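Side-chain contacts in catalase-3 (Neurospora crassa, PDB 4AJ9), which converts hydrogen peroxide into water and molecular oxygen at a heme iron, and probably protects cells from peroxide damage: residues A169-D174 with D178-Q183; A244-G249 with A579-A584; E567-A570 with Q575-S578. One frame throughout, in Å; residues are numbered along the deposited sequence.

Contact 1 (A169-D174 with D178-Q183); sequences AATAHD and DFFSSQ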
loop_
_atom_site.group_PDB
_atom_site.type_symbol
_atom_site.label_atom_id
_atom_site.label_comp_id
_atom_site.label_asym_id
_atom_site.label_seq_id
_atom_site.Cartn_x
_atom_site.Cartn_y
_atom_site.Cartn_z
ATOM N N ALA C 169 -1.252 8.429 -25.742
ATOM C CA ALA C 169 -0.514 9.687 -25.858
ATOM C C ALA C 169 -1.015 10.535 -27.023
ATOM O O ALA C 169 -0.228 10.978 -27.857
ATOM C CB ALA C 169 0.977 9.401 -26.038
ATOM N N ALA C 170 -2.317 10.763 -27.090
ATOM C CA ALA C 170 -2.852 11.506 -28.223
ATOM C C ALA C 170 -4.182 12.178 -27.917
ATOM O O ALA C 170 -5.044 11.608 -27.256
ATOM C CB ALA C 170 -2.991 10.586 -29.412
ATOM N N THR C 171 -4.338 13.401 -28.403
ATOM C CA THR C 171 -5.613 14.097 -28.305
ATOM C C THR C 171 -6.479 13.805 -29.523
ATOM O O THR C 171 -7.624 14.243 -29.604
ATOM C CB THR C 171 -5.414 15.605 -28.167
ATOM O OG1 THR C 171 -4.476 16.056 -29.155
ATOM C CG2 THR C 171 -4.886 15.950 -26.777
ATOM N N ALA C 172 -5.936 13.039 -30.464
ATOM C CA ALA C 172 -6.626 12.777 -31.733
ATOM C C ALA C 172 -7.684 11.691 -31.617
ATOM O O ALA C 172 -7.559 10.631 -32.221
ATOM C CB ALA C 172 -5.605 12.415 -32.834
ATOM N N HIS C 173 -8.720 11.949 -30.829
ATOM C CA HIS C 173 -9.845 11.024 -30.739
ATOM C C HIS C 173 -11.097 11.731 -30.247
ATOM O O HIS C 173 -11.022 12.825 -29.693
ATOM C CB HIS C 173 -9.526 9.827 -29.841
ATOM C CG HIS C 173 -9.024 10.203 -28.482
ATOM N ND1 HIS C 173 -9.761 9.996 -27.334
ATOM C CD2 HIS C 173 -7.849 10.750 -28.083
ATOM C CE1 HIS C 173 -9.063 10.405 -26.286
ATOM N NE2 HIS C 173 -7.902 10.870 -26.713
ATOM N N ASP C 174 -12.239 11.079 -30.437
ATOM C CA ASP C 174 -13.542 11.681 -30.181
ATOM C C ASP C 174 -13.673 12.387 -28.835
ATOM O O ASP C 174 -14.112 13.538 -28.775
ATOM C CB ASP C 174 -14.654 10.633 -30.311
ATOM C CG ASP C 174 -14.912 10.242 -31.751
ATOM O OD1 ASP C 174 -13.937 9.954 -32.479
ATOM O OD2 ASP C 174 -16.087 10.256 -32.162
ATOM N N ASP C 178 -14.550 16.288 -28.178
ATOM C CA ASP C 178 -15.846 16.493 -27.524
ATOM C C ASP C 178 -15.647 17.428 -26.330
ATOM O O ASP C 178 -16.376 18.405 -26.172
ATOM C CB ASP C 178 -16.434 15.145 -27.070
ATOM C CG ASP C 178 -17.772 15.277 -26.343
ATOM O OD1 ASP C 178 -18.455 16.307 -26.483
ATOM O OD2 ASP C 178 -18.154 14.320 -25.628
ATOM N N PHE C 179 -14.650 17.135 -25.497
ATOM C CA PHE C 179 -14.379 17.979 -24.334
ATOM C C PHE C 179 -13.938 19.397 -24.708
ATOM O O PHE C 179 -14.415 20.365 -24.128
ATOM C CB PHE C 179 -13.343 17.353 -23.393
ATOM C CG PHE C 179 -13.106 18.167 -22.146
ATOM C CD1 PHE C 179 -13.966 18.060 -21.063
ATOM C CD2 PHE C 179 -12.041 19.053 -22.067
ATOM C CE1 PHE C 179 -13.770 18.817 -19.908
ATOM C CE2 PHE C 179 -11.831 19.815 -20.916
ATOM C CZ PHE C 179 -12.702 19.694 -19.833
ATOM N N PHE C 180 -13.036 19.514 -25.678
ATOM C CA PHE C 180 -12.520 20.817 -26.092
ATOM C C PHE C 180 -13.648 21.716 -26.574
ATOM O O PHE C 180 -13.628 22.930 -26.370
ATOM C CB PHE C 180 -11.503 20.649 -27.226
ATOM C CG PHE C 180 -10.254 19.911 -26.827
ATOM C CD1 PHE C 180 -9.802 19.936 -25.515
ATOM C CD2 PHE C 180 -9.529 19.201 -27.769
ATOM C CE1 PHE C 180 -8.637 19.272 -25.153
ATOM C CE2 PHE C 180 -8.376 18.519 -27.406
ATOM C CZ PHE C 180 -7.931 18.563 -26.096
ATOM N N SER C 181 -14.630 21.112 -27.223
ATOM C CA SER C 181 -15.706 21.878 -27.828
ATOM C C SER C 181 -16.871 22.087 -26.860
ATOM O O SER C 181 -17.635 23.040 -26.999
ATOM C CB SER C 181 -16.160 21.233 -29.143
ATOM O OG SER C 181 -16.669 19.923 -28.947
ATOM N N SER C 182 -16.993 21.197 -25.881
ATOM C CA SER C 182 -18.026 21.304 -24.854
ATOM C C SER C 182 -17.613 22.260 -23.738
ATOM O O SER C 182 -18.458 22.756 -22.998
ATOM C CB SER C 182 -18.309 19.933 -24.244
ATOM O OG SER C 182 -18.980 19.085 -25.159
ATOM N N GLN C 183 -16.308 22.505 -23.634
ATOM C CA GLN C 183 -15.708 23.295 -22.554
ATOM C C GLN C 183 -14.738 24.308 -23.159
ATOM O O GLN C 183 -13.521 24.106 -23.130
ATOM C CB GLN C 183 -14.945 22.356 -21.603
ATOM C CG GLN C 183 -14.420 23.007 -20.323
ATOM C CD GLN C 183 -15.550 23.390 -19.399
ATOM O OE1 GLN C 183 -15.925 22.624 -18.506
ATOM N NE2 GLN C 183 -16.128 24.568 -19.632
#
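A chi1 of 48° sets Thr-171 OG1 between the backbone N and the carbonyl carbon and leaves the methyl CG2 anti to that carbon; Phe-180 CG is likewise anti to its own (chi1 -65°), and the methyl meets the ring. This happens at the start of helix 174-182 in the catalase core, where His-173 is the N-cap. Thr-171 CG2 stands 4.1 Å from Phe-180 CZ, at the ring edge and near its plane, the two side chains being nearly perpendicular. Trp-177 makes an edge-to-face pair with the same phenylalanine, while Thr-171 OG1 is hydrogen-bonded to Glu-467 OE1.

The second link is helical: Asp-178 N donates to Asp-174 O at 2.8 Å with an N-H...O angle of 160°, the i to i+4 bond of the first turn. The same bond draws Asp-178 CB to 3.3 Å from Asp-174 O. The two carboxylates point elsewhere. That of Asp-174 accepts hydrogen bonds from the backbone N atoms of Thr-472 and Asn-473, whereas that of Asp-178 is hydrogen-bonded to Tyr-397, Ser-400, Tyr-401 and Leu-402 of the second subunit; four such partners are likely to stabilise its negative charge at the interface. Ahead of the helix the chain bends in an inverse gamma turn centred on Ala-172, closed by His-173 N donating to Thr-171 O at 2.8 Å.

Contact 2 (A244-G249 with A579-A584); sequences AQVLAG and AADATA
Helix 241-250 of the catalase core meets the C-terminal domain found in long catalases at an Asx turn, with Thr-583 packed against Val-246 and Leu-247. The closest backbone approach is 5.5 Å, from Leu-247 CA to Thr-583 CA, and no hydrogen bond joins the two segments; they meet by van der Waals packing. The side chains of Leu-247 and Thr-583 run antiparallel alongside one another, so that CD1 of the leucine comes 3.6 Å from CB and OG1 of the threonine. The threonine methyl CG2 reaches the helix backbone itself, 3.6 Å from Leu-247 N. Val-246 CG1, anti to the backbone N, lies 3.8 Å from Thr-583 CG2 and as far from Asp-581 OD2.

What fixes the rotation of Thr-583 is Asp-581. Its OD2 accepts from Thr-583 OG1 at 2.6 Å and from Thr-583 N at 3.0 Å; both donors come on the anti side but from opposite faces of the carboxylate, 27° and 34° off its plane. An alanine at Asp-581 removes that acceptor, which is likely to leave the threonine hydroxyl without its mate and its side chain freer to turn against Leu-247. The i to i+3 bond from Ala-584 N to Asp-581 O closes the turn that begins the 3-10 segment 582-584. A carboxylate accepting the backbone N two residues on is the defining bond of an Asx turn.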
loop_
_atom_site.group_PDB
_atom_site.type_symbol
_atom_site.label_atom_id
_atom_site.label_comp_id
_atom_site.label_asym_id
_atom_site.label_seq_id
_atom_site.Cartn_x
_atom_site.Cartn_y
_atom_site.Cartn_z
ATOM N N ALA C 244 7.686 14.143 -36.392
ATOM C CA ALA C 244 7.453 13.701 -35.015
ATOM C C ALA C 244 6.842 12.304 -34.952
ATOM O O ALA C 244 7.141 11.532 -34.040
ATOM C CB ALA C 244 6.563 14.701 -34.276
ATOM N N GLN C 245 6.006 11.975 -35.933
ATOM C CA GLN C 245 5.355 10.666 -35.969
ATOM C C GLN C 245 6.332 9.531 -36.246
ATOM O O GLN C 245 6.293 8.502 -35.584
ATOM C CB GLN C 245 4.252 10.641 -37.013
ATOM C CG GLN C 245 3.026 11.433 -36.646
ATOM C CD GLN C 245 1.857 11.025 -37.495
ATOM O OE1 GLN C 245 1.882 11.189 -38.709
ATOM N NE2 GLN C 245 0.838 10.449 -36.867
ATOM N N VAL C 246 7.191 9.710 -37.240
ATOM C CA VAL C 246 8.194 8.697 -37.546
ATOM C C VAL C 246 9.166 8.572 -36.380
ATOM O O VAL C 246 9.578 7.472 -36.003
ATOM C CB VAL C 246 8.948 9.037 -38.844
ATOM C CG1 VAL C 246 10.139 8.114 -39.025
ATOM C CG2 VAL C 246 7.989 8.961 -40.044
ATOM N N LEU C 247 9.511 9.708 -35.793
ATOM C CA LEU C 247 10.455 9.743 -34.677
ATOM C C LEU C 247 9.936 8.986 -33.457
ATOM O O LEU C 247 10.716 8.358 -32.741
ATOM C CB LEU C 247 10.780 11.192 -34.306
ATOM C CG LEU C 247 11.848 11.499 -33.251
ATOM C CD1 LEU C 247 13.063 10.579 -33.377
ATOM C CD2 LEU C 247 12.249 12.967 -33.357
ATOM N N ALA C 248 8.623 9.045 -33.226
ATOM C CA ALA C 248 7.998 8.307 -32.124
ATOM C C ALA C 248 8.324 6.817 -32.238
ATOM O O ALA C 248 8.531 6.138 -31.229
ATOM C CB ALA C 248 6.484 8.512 -32.133
ATOM N N GLY C 249 8.355 6.318 -33.472
ATOM C CA GLY C 249 8.655 4.920 -33.734
ATOM C C GLY C 249 10.140 4.636 -33.784
ATOM O O GLY C 249 10.616 3.665 -33.202
ATOM N N ALA C 579 20.416 1.170 -39.237
ATOM C CA ALA C 579 20.082 1.763 -37.949
ATOM C C ALA C 579 19.736 3.250 -38.030
ATOM O O ALA C 579 19.301 3.842 -37.038
ATOM C CB ALA C 579 21.224 1.546 -36.967
ATOM N N ALA C 580 19.927 3.855 -39.198
ATOM C CA ALA C 580 19.799 5.312 -39.325
ATOM C C ALA C 580 18.429 5.784 -39.796
ATOM O O ALA C 580 17.721 5.090 -40.535
ATOM C CB ALA C 580 20.874 5.868 -40.239
ATOM N N ASP C 581 18.069 6.986 -39.369
ATOM C CA ASP C 581 16.851 7.625 -39.835
ATOM C C ASP C 581 17.038 9.142 -39.806
ATOM O O ASP C 581 17.779 9.662 -38.980
ATOM C CB ASP C 581 15.660 7.204 -38.975
ATOM C CG ASP C 581 14.339 7.647 -39.563
ATOM O OD1 ASP C 581 13.799 6.922 -40.433
ATOM O OD2 ASP C 581 13.849 8.723 -39.165
ATOM N N ALA C 582 16.369 9.852 -40.702
ATOM C CA ALA C 582 16.530 11.301 -40.770
ATOM C C ALA C 582 16.070 11.994 -39.486
ATOM O O ALA C 582 16.563 13.073 -39.157
ATOM C CB ALA C 582 15.782 11.863 -41.962
ATOM N N THR C 583 15.115 11.382 -38.781
ATOM C CA THR C 583 14.553 11.967 -37.563
ATOM C C THR C 583 15.615 12.211 -36.490
ATOM O O THR C 583 15.394 12.992 -35.562
ATOM C CB THR C 583 13.435 11.086 -36.939
ATOM O OG1 THR C 583 13.922 9.751 -36.735
ATOM C CG2 THR C 583 12.189 11.062 -37.818
ATOM N N ALA C 584 16.758 11.537 -36.611
ATOM C CA ALA C 584 17.815 11.628 -35.601
ATOM C C ALA C 584 18.680 12.874 -35.741
ATOM O O ALA C 584 19.463 13.203 -34.845
ATOM C CB ALA C 584 18.696 10.398 -35.641
#

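Contact 3 (E567-A570 with Q575-S578); sequences EYLA and QTYS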
loop_
_atom_site.group_PDB
_atom_site.type_symbol
_atom_site.label_atom_id
_atom_site.label_comp_id
_atom_site.label_asym_id
_atom_site.label_seq_id
_atom_site.Cartn_x
_atom_site.Cartn_y
_atom_site.Cartn_z
ATOM N N GLU C 567 27.282 1.557 -44.946
ATOM C CA GLU C 567 26.610 0.274 -45.092
ATOM C C GLU C 567 26.856 -0.620 -43.890
ATOM O O GLU C 567 25.963 -1.353 -43.466
ATOM C CB GLU C 567 27.072 -0.438 -46.365
ATOM C CG GLU C 567 26.718 0.296 -47.649
ATOM C CD GLU C 567 27.817 1.227 -48.120
ATOM O OE1 GLU C 567 28.656 1.651 -47.291
ATOM O OE2 GLU C 567 27.835 1.532 -49.330
ATOM N N TYR C 568 28.072 -0.554 -43.352
ATOM C CA TYR C 568 28.451 -1.313 -42.162
ATOM C C TYR C 568 29.466 -0.516 -41.355
ATOM O O TYR C 568 29.940 0.531 -41.802
ATOM C CB TYR C 568 29.006 -2.708 -42.517
ATOM C CG TYR C 568 30.258 -2.710 -43.383
ATOM C CD1 TYR C 568 31.521 -2.604 -42.820
ATOM C CD2 TYR C 568 30.168 -2.838 -44.764
ATOM C CE1 TYR C 568 32.666 -2.611 -43.612
ATOM C CE2 TYR C 568 31.300 -2.841 -45.561
ATOM C CZ TYR C 568 32.542 -2.731 -44.981
ATOM O OH TYR C 568 33.662 -2.742 -45.783
ATOM N N LEU C 569 29.814 -1.007 -40.175
ATOM C CA LEU C 569 30.645 -0.222 -39.278
ATOM C C LEU C 569 32.132 -0.327 -39.590
ATOM O O LEU C 569 32.901 -0.841 -38.784
ATOM C CB LEU C 569 30.396 -0.626 -37.826
ATOM C CG LEU C 569 28.973 -0.403 -37.315
ATOM C CD1 LEU C 569 28.890 -0.844 -35.876
ATOM C CD2 LEU C 569 28.544 1.065 -37.474
ATOM N N ALA C 570 32.538 0.167 -40.754
ATOM C CA ALA C 570 33.958 0.247 -41.071
ATOM C C ALA C 570 34.596 1.269 -40.137
ATOM O O ALA C 570 33.898 1.926 -39.358
ATOM C CB ALA C 570 34.155 0.650 -42.520
ATOM N N GLN C 575 27.311 4.760 -37.487
ATOM C CA GLN C 575 26.002 4.114 -37.576
ATOM C C GLN C 575 25.816 3.521 -38.970
ATOM O O GLN C 575 26.287 4.088 -39.954
ATOM C CB GLN C 575 24.898 5.143 -37.302
ATOM C CG GLN C 575 23.545 4.570 -36.938
ATOM C CD GLN C 575 22.526 5.664 -36.618
ATOM O OE1 GLN C 575 22.409 6.649 -37.350
ATOM N NE2 GLN C 575 21.786 5.491 -35.523
ATOM N N THR C 576 25.138 2.378 -39.050
ATOM C CA THR C 576 24.821 1.760 -40.335
ATOM C C THR C 576 23.569 2.386 -40.913
ATOM O O THR C 576 22.747 2.941 -40.179
ATOM C CB THR C 576 24.542 0.250 -40.195
ATOM O OG1 THR C 576 23.392 0.060 -39.354
ATOM C CG2 THR C 576 25.744 -0.468 -39.604
ATOM N N TYR C 577 23.407 2.275 -42.226
ATOM C CA TYR C 577 22.185 2.748 -42.868
ATOM C C TYR C 577 20.962 2.075 -42.273
ATOM O O TYR C 577 19.911 2.705 -42.140
ATOM C CB TYR C 577 22.231 2.540 -44.382
ATOM C CG TYR C 577 22.964 3.653 -45.077
ATOM C CD1 TYR C 577 22.425 4.936 -45.125
ATOM C CD2 TYR C 577 24.207 3.439 -45.659
ATOM C CE1 TYR C 577 23.090 5.968 -45.748
ATOM C CE2 TYR C 577 24.889 4.472 -46.291
ATOM C CZ TYR C 577 24.327 5.734 -46.335
ATOM O OH TYR C 577 24.998 6.771 -46.956
ATOM N N SER C 578 21.115 0.807 -41.897
ATOM C CA SER C 578 20.011 0.028 -41.331
ATOM C C SER C 578 19.491 0.693 -40.063
ATOM O O SER C 578 18.279 0.803 -39.855
ATOM C CB SER C 578 20.468 -1.413 -41.034
ATOM O OG SER C 578 19.409 -2.193 -40.490
HETATM O O HOH W 1 23.437 -0.619 -43.220
#
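The Tyr-577 ring is approached obliquely by the backbone of Glu-567, whose N lies 3.7 Å from Tyr-577 CD2. Phe-608 meets the same ring with the planes at about 60°, and Pro-613 and Ile-616 of helix 612-622 pack on the tyrosine as well. The hydroxyl bonds to Ser-538 O, which anchors the far end of the ring, while the carboxylate of Glu-567 is hydrogen-bonded to Thr-539 OG1 and Thr-540 N.

Backbone to backbone, the segments are joined through water 1, which donates to Glu-567 O at 2.6 Å and accepts from Ser-578 N at 3.0 Å. Here strand 575-576 forms the outermost member, on this side, of the parallel sheet of the C-terminal domain, whose strand order 3-2-1-4-5-6 fits the class I glutamine amidotransferase-like fold; segment 567-570 follows the neighbouring strand 561-566.

On the Leu-569 side of the contact, Thr-576 presents its methyl: CG2, anti to the carbonyl carbon (chi1 62° for OG1), sits 3.8 Å from Tyr-568 CA. Leu-569, the centre of an inverse gamma turn, lies across the threonine, with CD2 3.8 Å from Thr-576 CG2 and 3.9 Å from Gln-575 N.

How the contacts relate
Along the chain, contact 1 comes first and is complete in itself, linking the loop after helix 151-158 to the helix that follows, with three helical residues between its segments. Contact 2 opens later, in helix 241-250, and closes 330 residues on, tying the catalase core to the C-terminal domain. Contact 3 is nested inside that long loop: it closes the short connection between strands 561-566 and 575-576, just before the second half of contact 2 begins. The two meet directly, Ala-580 CB lying 3.4 Å from Gln-575 OE1, and both touch the third subunit. Contact 1 stays apart, its centre about 27 Å from that of contact 2; among the other subunits it meets chiefly the second.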